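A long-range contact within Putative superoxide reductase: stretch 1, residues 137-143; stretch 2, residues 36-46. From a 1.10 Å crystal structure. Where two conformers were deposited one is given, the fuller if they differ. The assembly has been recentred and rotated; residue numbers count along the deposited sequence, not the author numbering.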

# COMPACT_ATOMS: atom_id res chain seq x y z
N GLN A 137 22.70 -2.32 1.59
CA GLN A 137 23.89 -1.51 1.25
C GLN A 137 24.06 -0.46 2.35
O GLN A 137 23.12 0.25 2.67
CB GLN A 137 23.66 -0.78 -0.14
CG GLN A 137 24.73 -0.07 -0.71
CD GLN A 137 24.43 0.14 -2.09
OE1 GLN A 137 24.15 -0.83 -2.84
NE2 GLN A 137 24.46 1.36 -2.47
N LYS A 138 25.29 -0.30 2.83
CA LYS A 138 25.61 0.78 3.74
C LYS A 138 25.58 2.14 3.05
O LYS A 138 25.95 2.24 1.88
CB LYS A 138 27.01 0.56 4.29
CG LYS A 138 27.39 1.33 5.53
CD LYS A 138 26.72 0.67 6.77
CE LYS A 138 26.94 1.44 8.08
NZ LYS A 138 26.55 2.91 7.96
N ILE A 139 25.21 3.19 3.79
CA ILE A 139 25.34 4.58 3.32
C ILE A 139 25.91 5.38 4.49
O ILE A 139 25.46 5.28 5.63
CB ILE A 139 24.04 5.15 2.73
CG1 ILE A 139 24.28 6.51 2.08
CG2 ILE A 139 22.92 5.11 3.79
CD1 ILE A 139 23.15 6.94 1.14
N THR A 140 26.91 6.19 4.15
CA THR A 140 27.57 7.04 5.16
C THR A 140 27.05 8.46 4.96
O THR A 140 26.97 8.97 3.83
CB THR A 140 29.08 7.01 4.95
OG1 THR A 140 29.54 5.67 5.16
CG2 THR A 140 29.80 7.94 5.91
N VAL A 141 26.69 9.13 6.05
CA VAL A 141 26.17 10.48 6.03
C VAL A 141 27.16 11.35 6.82
O VAL A 141 27.56 10.99 7.93
CB VAL A 141 24.77 10.54 6.66
CG1 VAL A 141 24.25 11.96 6.65
CG2 VAL A 141 23.82 9.57 5.90
N GLU A 142 27.53 12.47 6.27
CA GLU A 142 28.38 13.44 6.97
C GLU A 142 27.77 13.82 8.30
O GLU A 142 26.55 13.94 8.44
CB GLU A 142 28.59 14.69 6.13
CG GLU A 142 29.48 14.48 4.93
CD GLU A 142 29.82 15.69 4.12
OE1 GLU A 142 29.22 16.75 4.35
OE2 GLU A 142 30.66 15.54 3.21
N GLU A 143 28.61 14.00 9.29
CA GLU A 143 28.17 14.34 10.64
C GLU A 143 27.98 15.82 10.87
O GLU A 143 28.52 16.63 10.12
CB GLU A 143 29.14 13.78 11.64
CG GLU A 143 29.25 12.27 11.58
CD GLU A 143 30.30 11.78 12.61
OE1 GLU A 143 30.00 11.74 13.71
OE2 GLU A 143 31.48 11.53 12.35
OXT GLU A 143 27.27 16.13 11.86
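Stretch 2 36-46: PEKVKKDEKVQ

Stretch 2 lies alongside the C-terminal end of stretch 1 as a short parallel β-pairing, followed by a tight turn and the start of a further strand; the two segments bury 591 Å² between them, both sides summed. Stretch 1 is extended from Gln137 to Val141 and leaves the strand at Glu142. The register is set by Thr140 with Lys38 (CA to CA 4.5 Å) and Val141 with Val39 (CA to CA 5.0 Å).

Pro36 precedes the paired part, in an extended conformation (phi/psi -63/152). Its carbonyl O is 3.4 Å from Ile139 CD1 and also accepts from water 1, at 2.8 Å. That water donates to Lys138 O (2.8 Å) and accepts from Gln137 NE2 (2.9 Å), so it fills the gap where the two chains are not yet hydrogen-bonded directly.

Glu37 departs from β geometry (phi/psi -69/-37) and its CA-to-CB bond points away from stretch 1, yet its backbone opens the ladder: Thr140 N donates to Glu37 O at 2.9 Å, nearly linearly (169°). Water 2 donates to the same Glu37 O at 2.8 Å and lies 2.8 Å from Thr140 OG1, linking the hydroxyl to the carbonyl just before the strand.

Lys38 is extended (-144/140), with its side chain on the same sheet face as that of Thr140; Lys38 CG packs 4.1 Å from Thr140 CG2. Its CA makes a CA-H...O contact of 3.1 Å with Thr140 O. Farther out, Lys38 NZ reaches Glu142 OE2 at 3.1 Å, a salt bridge whose hydrogen bond is weak.

Val39 turns to the other face, together with Val141. Val39 N donates to Thr140 O (2.9 Å) and Val39 O accepts from Glu142 N (2.9 Å), so its peptide groups grip the residues before and after Val141, as expected of parallel strands. Val39 O also receives a CA-H...O contact from Val141 CA at 3.4 Å. The apolar packing is close: Val39 CG2 is 3.8 Å from Val141 CG2, and Val39 CG1 is 4.0 Å from Ile139 CD1.

Lys40 begins a type II turn that ends at Glu43. Its CG is 3.5 Å from Glu142 OE1, while water 3 joins Lys40 NZ (2.9 Å) to Glu142 OE2 (2.6 Å). Lys40 N donates to Glu43 OE2 at 2.8 Å, tying the first residue of the turn to the last.

Lys41 lies along the chain end: its CA is 3.8 Å from Val141 CG1 and its CB 3.6 Å from Glu142 O. Water 4 connects Lys41 N (3.0 Å) with Glu142 OE1 (2.8 Å). The terminal carboxylate atom Glu143 OXT is 4.6 Å from Lys41 NZ, too far for a salt bridge, and water 5 spans the gap, 2.7 Å from Glu143 OXT and 2.8 Å from Lys41 NZ.

Asp42, with positive phi (72/3), Glu43 and Lys44 carry the chain away without contact. Val45 returns toward stretch 1, its CG1 4.0 Å from Ile139 CD1, and Gln46 lies out of reach.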

# COMPACT_ATOMS: atom_id res chain seq x y z
N PRO A 36 24.36 6.40 -3.62
CA PRO A 36 25.74 6.84 -3.32
C PRO A 36 26.29 6.20 -2.06
O PRO A 36 25.56 5.93 -1.11
CB PRO A 36 25.62 8.33 -3.16
CG PRO A 36 24.23 8.66 -3.17
CD PRO A 36 23.38 7.47 -3.50
N GLU A 37 27.61 6.06 -2.02
CA GLU A 37 28.26 5.54 -0.84
C GLU A 37 28.19 6.52 0.35
O GLU A 37 28.10 6.12 1.51
CB GLU A 37 29.74 5.25 -1.16
CG GLU A 37 30.58 4.78 -0.07
CD GLU A 37 31.96 4.29 -0.54
OE1 GLU A 37 32.45 4.78 -1.59
OE2 GLU A 37 32.55 3.45 0.18
N LYS A 38 28.32 7.80 0.03
CA LYS A 38 28.42 8.83 1.08
C LYS A 38 27.68 10.07 0.60
O LYS A 38 27.75 10.42 -0.58
CB LYS A 38 29.89 9.15 1.38
CG LYS A 38 30.10 10.20 2.49
CD LYS A 38 31.61 10.35 2.80
CE LYS A 38 32.26 11.56 2.06
NZ LYS A 38 32.30 12.90 2.81
N VAL A 39 26.96 10.71 1.53
CA VAL A 39 26.15 11.88 1.25
C VAL A 39 26.32 12.92 2.35
O VAL A 39 26.77 12.60 3.44
CB VAL A 39 24.66 11.51 1.09
CG1 VAL A 39 24.50 10.52 -0.08
CG2 VAL A 39 24.09 10.97 2.38
N LYS A 40 25.94 14.15 2.04
CA LYS A 40 25.92 15.22 3.03
C LYS A 40 24.68 15.09 3.90
O LYS A 40 23.64 14.54 3.52
CB LYS A 40 25.92 16.58 2.35
CG LYS A 40 27.15 16.82 1.50
CD LYS A 40 27.08 18.13 0.72
CE LYS A 40 28.40 18.40 -0.05
NZ LYS A 40 28.82 17.33 -1.01
N LYS A 41 24.77 15.67 5.10
CA LYS A 41 23.63 15.66 6.00
C LYS A 41 22.44 16.40 5.43
O LYS A 41 22.55 17.52 4.99
CB LYS A 41 24.07 16.27 7.35
CG LYS A 41 23.07 16.13 8.47
CD LYS A 41 23.54 16.79 9.77
CE LYS A 41 22.44 16.82 10.84
NZ LYS A 41 22.88 17.38 12.16
N ASP A 42 21.30 15.73 5.43
CA ASP A 42 20.02 16.32 5.00
C ASP A 42 19.91 16.57 3.48
O ASP A 42 18.88 17.06 3.01
CB ASP A 42 19.63 17.59 5.79
CG ASP A 42 19.67 17.40 7.31
OD1 ASP A 42 19.26 16.36 7.81
OD2 ASP A 42 20.12 18.36 7.99
N GLU A 43 20.90 16.19 2.70
CA GLU A 43 20.78 16.40 1.27
C GLU A 43 19.87 15.34 0.64
O GLU A 43 19.76 14.22 1.14
CB GLU A 43 22.09 16.56 0.58
CG GLU A 43 22.81 15.34 0.33
CD GLU A 43 23.97 15.46 -0.76
OE1 GLU A 43 23.94 16.28 -1.72
OE2 GLU A 43 24.94 14.77 -0.54
N LYS A 44 19.25 15.70 -0.46
CA LYS A 44 18.40 14.75 -1.15
C LYS A 44 19.26 13.68 -1.82
O LYS A 44 20.25 14.01 -2.48
CB LYS A 44 17.59 15.46 -2.23
CG LYS A 44 16.53 16.33 -1.68
CD LYS A 44 15.71 17.10 -2.72
CE LYS A 44 14.67 17.89 -2.04
NZ LYS A 44 13.72 18.66 -2.97
N VAL A 45 18.88 12.44 -1.61
CA VAL A 45 19.61 11.25 -2.05
C VAL A 45 18.66 10.45 -2.95
O VAL A 45 17.58 10.08 -2.53
CB VAL A 45 20.06 10.36 -0.86
CG1 VAL A 45 20.84 9.13 -1.36
CG2 VAL A 45 20.85 11.13 0.18
N GLN A 46 19.11 10.14 -4.17
CA GLN A 46 18.39 9.25 -5.06
C GLN A 46 18.73 7.80 -4.75
O GLN A 46 19.90 7.43 -4.75
CB GLN A 46 18.79 9.52 -6.49
CG GLN A 46 18.80 10.93 -6.96
CD GLN A 46 17.45 11.50 -7.05
OE1 GLN A 46 17.18 12.59 -6.45
NE2 GLN A 46 16.57 10.88 -7.78
O HOH W 1 24.73 3.39 -0.41
O HOH W 2 28.84 3.90 3.04
O HOH W 3 30.90 16.64 0.85
O HOH W 4 26.96 17.56 5.70
O HOH W 5 24.83 15.51 12.92